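Local coordinates for protein glutamate--tRNA ligase (Elizabethkingia anophelis, PDB 6B1Z) that probably attaches glutamate to its cognate tRNA in an ATP-dependent reaction, as a class I glutamyl-tRNA synthetase, at residues A[36-41]-A[223-228]; A[115-120]-A[136-141]. One frame throughout, in Å; residues are numbered along the deposited sequence.

Overall arrangement
Both contacts belong to the class I catalytic domain, but to different parts of it. Their centres are about 36 Å apart, their nearest atoms about 18 Å, and they do not touch. Contact 1 joins the end of helix 26-41 to strand 225-229, two elements of the nucleotide-binding core, with the side chain of His-225 about 11 Å from a bound magnesium ion. Both segments of contact 2 fall in the long excursion between the two segments of contact 1, one running into the start of helix 119-131, the other in the loop after it. Contact 1 therefore ties together distant parts of the chain across the core, whereas contact 2 is a local closure within what is probably the inserted, tRNA acceptor-binding region.

Contact 1. Residues A[36-41]-A[223-228]; sequences YLFAKH and ITHVIR. With FMT (formic acid), chain C.
Phe-38 reaches from the last turn of helix 26-41 to His-225 at the start of strand 225-229, and the two rings make an edge-to-face pair. The rim atoms CE2 and CZ of the phenylalanine come down on the imidazole: Phe-38 CE2 stands 3.5 Å from His-225 CG, above the middle of the ring. The planes are inclined at 58°. This is the tight part. With CG anti to the backbone N (chi1 -174°), the phenylalanine ring swings off the helix toward the strand. At the imidazole edge, in the ring plane, Thr-224 OG1 shares a 2.7 Å hydrogen bond with His-225 ND1, which limits rotation of the ring.

The rest is looser. Ile-227 offers just its CD1 methyl, 4.0 Å from Phe-38 CB, and Phe-38 and His-225 both keep some exposure to solvent. Farther along the strand, a formic acid molecule, probably from the crystallisation liquor, takes a hydrogen bond from Arg-228 NH1 to its O2 (2.9 Å), in the guanidinium plane, and is also hydrogen-bonded to Arg-15. Around the contact, Val-12 and Val-14 also touch Phe-38, while strand 225-229 pairs in parallel with strand 252-256, whose Leu-256 packs on Ile-227.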
loop_
_atom_site.group_PDB
_atom_site.type_symbol
_atom_site.label_atom_id
_atom_site.label_comp_id
_atom_site.label_asym_id
_atom_site.label_seq_id
_atom_site.Cartn_x
_atom_site.Cartn_y
_atom_site.Cartn_z
ATOM N N TYR A 36 8.856 -10.528 -2.599
ATOM C CA TYR A 36 10.215 -10.192 -2.192
ATOM C C TYR A 36 10.667 -11.058 -1.026
ATOM O O TYR A 36 11.754 -11.652 -1.057
ATOM C CB TYR A 36 10.259 -8.709 -1.821
ATOM C CG TYR A 36 11.628 -8.168 -1.478
ATOM C CD1 TYR A 36 12.586 -7.966 -2.463
ATOM C CD2 TYR A 36 11.955 -7.844 -0.166
ATOM C CE1 TYR A 36 13.830 -7.460 -2.150
ATOM C CE2 TYR A 36 13.195 -7.339 0.157
ATOM C CZ TYR A 36 14.136 -7.153 -0.840
ATOM O OH TYR A 36 15.383 -6.655 -0.518
ATOM N N LEU A 37 9.825 -11.158 0.006
ATOM C CA LEU A 37 10.177 -11.954 1.175
ATOM C C LEU A 37 10.371 -13.416 0.808
ATOM O O LEU A 37 11.313 -14.058 1.285
ATOM C CB LEU A 37 9.098 -11.815 2.254
ATOM C CG LEU A 37 8.910 -10.420 2.872
ATOM C CD1 LEU A 37 7.779 -10.426 3.900
ATOM C CD2 LEU A 37 10.211 -9.944 3.513
ATOM N N PHE A 38 9.500 -13.955 -0.050
ATOM C CA PHE A 38 9.628 -15.357 -0.440
ATOM C C PHE A 38 10.907 -15.588 -1.233
ATOM O O PHE A 38 11.636 -16.556 -0.982
ATOM C CB PHE A 38 8.402 -15.799 -1.242
ATOM C CG PHE A 38 8.381 -17.271 -1.559
ATOM C CD1 PHE A 38 8.025 -18.199 -0.599
ATOM C CD2 PHE A 38 8.708 -17.724 -2.833
ATOM C CE1 PHE A 38 8.008 -19.551 -0.896
ATOM C CE2 PHE A 38 8.688 -19.076 -3.127
ATOM C CZ PHE A 38 8.332 -19.979 -2.167
ATOM N N ALA A 39 11.212 -14.698 -2.179
ATOM C CA ALA A 39 12.446 -14.848 -2.951
ATOM C C ALA A 39 13.676 -14.723 -2.058
ATOM O O ALA A 39 14.585 -15.563 -2.110
ATOM C CB ALA A 39 12.493 -13.816 -4.080
ATOM N N LYS A 40 13.719 -13.695 -1.207
ATOM C CA LYS A 40 14.929 -13.496 -0.413
ATOM C C LYS A 40 15.085 -14.580 0.652
ATOM O O LYS A 40 16.208 -15.022 0.937
ATOM C CB LYS A 40 14.932 -12.104 0.223
ATOM C CG LYS A 40 15.053 -10.953 -0.784
ATOM C CD LYS A 40 16.230 -11.132 -1.764
ATOM C CE LYS A 40 15.788 -10.876 -3.222
ATOM N NZ LYS A 40 16.726 -11.397 -4.281
ATOM N N HIS A 41 13.973 -15.024 1.250
ATOM C CA HIS A 41 14.035 -16.108 2.231
ATOM C C HIS A 41 14.673 -17.356 1.634
ATOM O O HIS A 41 15.416 -18.075 2.316
ATOM C CB HIS A 41 12.620 -16.425 2.733
ATOM C CG HIS A 41 12.558 -17.543 3.730
ATOM N ND1 HIS A 41 12.798 -17.360 5.074
ATOM C CD2 HIS A 41 12.266 -18.857 3.577
ATOM C CE1 HIS A 41 12.661 -18.511 5.707
ATOM N NE2 HIS A 41 12.336 -19.436 4.821
ATOM N N ILE A 223 9.627 -18.837 -14.059
ATOM C CA ILE A 223 8.967 -18.552 -12.787
ATOM C C ILE A 223 8.579 -19.861 -12.108
ATOM O O ILE A 223 8.030 -20.775 -12.741
ATOM C CB ILE A 223 7.738 -17.662 -13.019
ATOM C CG1 ILE A 223 8.157 -16.319 -13.633
ATOM C CG2 ILE A 223 6.947 -17.456 -11.714
ATOM C CD1 ILE A 223 9.198 -15.551 -12.809
ATOM N N THR A 224 8.863 -19.958 -10.809
ATOM C CA THR A 224 8.534 -21.159 -10.042
ATOM C C THR A 224 7.290 -21.009 -9.173
ATOM O O THR A 224 6.608 -22.011 -8.908
ATOM C CB THR A 224 9.712 -21.560 -9.147
ATOM O OG1 THR A 224 9.983 -20.523 -8.195
ATOM C CG2 THR A 224 10.972 -21.831 -9.977
ATOM N N HIS A 225 6.998 -19.799 -8.700
ATOM C CA HIS A 225 5.895 -19.565 -7.775
ATOM C C HIS A 225 5.189 -18.292 -8.193
ATOM O O HIS A 225 5.814 -17.220 -8.236
ATOM C CB HIS A 225 6.384 -19.438 -6.327
ATOM C CG HIS A 225 7.005 -20.683 -5.779
ATOM N ND1 HIS A 225 8.272 -21.097 -6.129
ATOM C CD2 HIS A 225 6.539 -21.597 -4.896
ATOM C CE1 HIS A 225 8.559 -22.216 -5.487
ATOM N NE2 HIS A 225 7.527 -22.535 -4.724
ATOM N N VAL A 226 3.899 -18.408 -8.491
ATOM C CA VAL A 226 3.053 -17.273 -8.853
ATOM C C VAL A 226 2.260 -16.895 -7.609
ATOM O O VAL A 226 1.366 -17.636 -7.190
ATOM C CB VAL A 226 2.125 -17.620 -10.026
ATOM C CG1 VAL A 226 1.101 -16.525 -10.264
ATOM C CG2 VAL A 226 2.950 -17.868 -11.279
ATOM N N ILE A 227 2.583 -15.741 -7.029
ATOM C CA ILE A 227 1.924 -15.213 -5.841
ATOM C C ILE A 227 1.089 -14.030 -6.287
ATOM O O ILE A 227 1.630 -13.068 -6.843
ATOM C CB ILE A 227 2.939 -14.785 -4.773
ATOM C CG1 ILE A 227 3.855 -15.948 -4.377
ATOM C CG2 ILE A 227 2.205 -14.204 -3.562
ATOM C CD1 ILE A 227 5.054 -15.563 -3.485
ATOM N N ARG A 228 -0.224 -14.094 -6.068
ATOM C CA ARG A 228 -1.094 -13.052 -6.609
ATOM C C ARG A 228 -2.407 -13.014 -5.835
ATOM O O ARG A 228 -2.674 -13.867 -4.984
ATOM C CB ARG A 228 -1.333 -13.276 -8.106
ATOM C CG ARG A 228 -2.096 -14.544 -8.422
ATOM C CD ARG A 228 -2.087 -14.819 -9.927
ATOM N NE ARG A 228 -2.914 -15.987 -10.224
ATOM C CZ ARG A 228 -2.969 -16.602 -11.405
ATOM N NH1 ARG A 228 -2.214 -16.186 -12.417
ATOM N NH2 ARG A 228 -3.772 -17.650 -11.555
HETATM C C FMT C . -0.788 -12.590 -12.245
HETATM O O1 FMT C . -0.039 -12.269 -11.315
HETATM O O2 FMT C . -0.769 -13.698 -12.804
#

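Contact 2. Residues A[115-120]-A[136-141]; sequences AFDTPE and FAYNYE
Tyr-138 OH and Asp-117 OD1 are joined by a short hydrogen bond, the side chains coming from opposite directions. It ties the turn that leads into the capped N-terminus of helix 119-131 to the loop that follows the helix. In glutamyl-tRNA synthetases this part of the chain, inserted between the halves of the Rossmann-type catalytic core, probably belongs to the region that handles the acceptor end of the tRNA.

Tyr-138 loses the most surface here. Its chi1 of -150°, with CG roughly anti to the backbone N, sends the ring across to the opposite segment, hydroxyl first. Tyr-138 OH donates a hydrogen bond to Asp-117 OD1 (2.6 Å), and Asn-148 ND2 donates to Tyr-138 OH, so the buried hydroxyl is both donor and acceptor. Arg-170 adds a cation-pi contact to the ring.

Asp-117 lies at the edge of the tyrosine ring, near its plane; its OD1 also comes within 3.2 Å of Tyr-138 CE2. The second carboxylate oxygen, OD2, accepts the backbone N-H of Arg-147. With both oxygens engaged, rotation of the carboxylate is restricted. One residue later Thr-118 is the N-cap of helix 119-131: its side chain caps a backbone N-H of the first turn while its own N-H goes to Glu-121 OE1, the reciprocal pattern of a capping box, which helps fix the backbone that carries Asp-117.

Ala-115, at the end of strand 112-115, supplies the apolar part: its CB sits 3.8 Å from Tyr-138 OH and packs against the phenol end of the ring. The carboxylate and ring planes stand 74° apart, and Tyr-138 OH meets Asp-117 OD1 on its syn side, 25° out of the carboxylate plane.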
loop_
_atom_site.group_PDB
_atom_site.type_symbol
_atom_site.label_atom_id
_atom_site.label_comp_id
_atom_site.label_asym_id
_atom_site.label_seq_id
_atom_site.Cartn_x
_atom_site.Cartn_y
_atom_site.Cartn_z
ATOM N N ALA A 115 -12.406 -16.780 -33.614
ATOM C CA ALA A 115 -13.756 -16.255 -33.418
ATOM C C ALA A 115 -13.878 -14.893 -34.084
ATOM O O ALA A 115 -13.009 -14.032 -33.910
ATOM C CB ALA A 115 -14.115 -16.164 -31.929
ATOM N N PHE A 116 -14.956 -14.711 -34.844
ATOM C CA PHE A 116 -15.143 -13.560 -35.719
ATOM C C PHE A 116 -16.230 -12.612 -35.231
ATOM O O PHE A 116 -16.533 -11.628 -35.923
ATOM C CB PHE A 116 -15.477 -14.027 -37.143
ATOM C CG PHE A 116 -14.403 -14.874 -37.779
ATOM C CD1 PHE A 116 -14.479 -16.260 -37.742
ATOM C CD2 PHE A 116 -13.324 -14.285 -38.412
ATOM C CE1 PHE A 116 -13.486 -17.039 -38.321
ATOM C CE2 PHE A 116 -12.330 -15.056 -39.010
ATOM C CZ PHE A 116 -12.411 -16.437 -38.953
ATOM N N ASP A 117 -16.799 -12.856 -34.052
ATOM C CA ASP A 117 -17.944 -12.069 -33.605
ATOM C C ASP A 117 -17.558 -10.609 -33.406
ATOM O O ASP A 117 -16.509 -10.294 -32.838
ATOM C CB ASP A 117 -18.494 -12.643 -32.300
ATOM C CG ASP A 117 -18.540 -14.151 -32.309
ATOM O OD1 ASP A 117 -17.509 -14.767 -31.957
ATOM O OD2 ASP A 117 -19.590 -14.710 -32.686
ATOM N N THR A 118 -18.414 -9.720 -33.882
ATOM C CA THR A 118 -18.182 -8.292 -33.702
ATOM C C THR A 118 -18.707 -7.840 -32.342
ATOM O O THR A 118 -19.504 -8.540 -31.708
ATOM C CB THR A 118 -18.870 -7.498 -34.803
ATOM O OG1 THR A 118 -20.292 -7.591 -34.654
ATOM C CG2 THR A 118 -18.465 -8.010 -36.189
ATOM N N PRO A 119 -18.274 -6.669 -31.866
ATOM C CA PRO A 119 -18.825 -6.166 -30.592
ATOM C C PRO A 119 -20.337 -6.011 -30.606
ATOM O O PRO A 119 -20.989 -6.286 -29.590
ATOM C CB PRO A 119 -18.109 -4.821 -30.424
ATOM C CG PRO A 119 -16.793 -5.036 -31.099
ATOM C CD PRO A 119 -17.142 -5.846 -32.331
ATOM N N GLU A 120 -20.916 -5.602 -31.737
ATOM C CA GLU A 120 -22.369 -5.492 -31.837
ATOM C C GLU A 120 -23.046 -6.855 -31.715
ATOM O O GLU A 120 -24.102 -6.975 -31.088
ATOM C CB GLU A 120 -22.763 -4.830 -33.158
ATOM C CG GLU A 120 -22.423 -3.343 -33.262
ATOM C CD GLU A 120 -21.002 -3.060 -33.748
ATOM O OE1 GLU A 120 -20.125 -3.954 -33.745
ATOM O OE2 GLU A 120 -20.761 -1.898 -34.146
ATOM N N PHE A 136 -24.793 -13.789 -20.300
ATOM C CA PHE A 136 -24.125 -14.493 -21.390
ATOM C C PHE A 136 -22.691 -14.858 -21.025
ATOM O O PHE A 136 -21.957 -14.065 -20.427
ATOM C CB PHE A 136 -24.132 -13.628 -22.657
ATOM C CG PHE A 136 -23.200 -14.124 -23.726
ATOM C CD1 PHE A 136 -23.496 -15.279 -24.432
ATOM C CD2 PHE A 136 -22.035 -13.436 -24.026
ATOM C CE1 PHE A 136 -22.644 -15.748 -25.408
ATOM C CE2 PHE A 136 -21.178 -13.904 -24.998
ATOM C CZ PHE A 136 -21.485 -15.059 -25.691
ATOM N N ALA A 137 -22.303 -16.081 -21.389
ATOM C CA ALA A 137 -20.920 -16.539 -21.364
ATOM C C ALA A 137 -20.621 -17.230 -22.683
ATOM O O ALA A 137 -21.412 -18.055 -23.147
ATOM C CB ALA A 137 -20.654 -17.503 -20.199
ATOM N N TYR A 138 -19.495 -16.872 -23.296
ATOM C CA TYR A 138 -19.015 -17.544 -24.500
ATOM C C TYR A 138 -18.380 -18.855 -24.057
ATOM O O TYR A 138 -17.294 -18.849 -23.466
ATOM C CB TYR A 138 -18.007 -16.642 -25.214
ATOM C CG TYR A 138 -17.924 -16.790 -26.730
ATOM C CD1 TYR A 138 -17.648 -18.017 -27.322
ATOM C CD2 TYR A 138 -18.099 -15.680 -27.565
ATOM C CE1 TYR A 138 -17.554 -18.146 -28.712
ATOM C CE2 TYR A 138 -18.004 -15.794 -28.948
ATOM C CZ TYR A 138 -17.745 -17.037 -29.514
ATOM O OH TYR A 138 -17.655 -17.141 -30.879
ATOM N N ASN A 139 -19.050 -19.979 -24.300
ATOM C CA ASN A 139 -18.639 -21.232 -23.666
ATOM C C ASN A 139 -19.113 -22.406 -24.518
ATOM O O ASN A 139 -19.587 -22.230 -25.646
ATOM C CB ASN A 139 -19.171 -21.306 -22.226
ATOM C CG ASN A 139 -20.698 -21.301 -22.159
ATOM O OD1 ASN A 139 -21.383 -21.413 -23.181
ATOM N ND2 ASN A 139 -21.231 -21.180 -20.950
ATOM N N TYR A 140 -19.001 -23.615 -23.967
ATOM C CA TYR A 140 -19.409 -24.798 -24.720
ATOM C C TYR A 140 -20.867 -24.704 -25.165
ATOM O O TYR A 140 -21.209 -25.121 -26.277
ATOM C CB TYR A 140 -19.185 -26.056 -23.877
ATOM C CG TYR A 140 -19.374 -27.321 -24.677
ATOM C CD1 TYR A 140 -20.645 -27.829 -24.905
ATOM C CD2 TYR A 140 -18.283 -27.996 -25.223
ATOM C CE1 TYR A 140 -20.830 -28.971 -25.642
ATOM C CE2 TYR A 140 -18.460 -29.142 -25.974
ATOM C CZ TYR A 140 -19.738 -29.625 -26.169
ATOM O OH TYR A 140 -19.956 -30.772 -26.910
ATOM N N GLU A 141 -21.735 -24.157 -24.309
ATOM C CA GLU A 141 -23.167 -24.088 -24.594
ATOM C C GLU A 141 -23.509 -23.124 -25.721
ATOM O O GLU A 141 -24.478 -23.362 -26.459
ATOM C CB GLU A 141 -23.919 -23.667 -23.336
ATOM C CG GLU A 141 -23.991 -24.739 -22.264
ATOM C CD GLU A 141 -24.716 -24.254 -21.021
ATOM O OE1 GLU A 141 -24.613 -23.046 -20.693
ATOM O OE2 GLU A 141 -25.390 -25.084 -20.374
#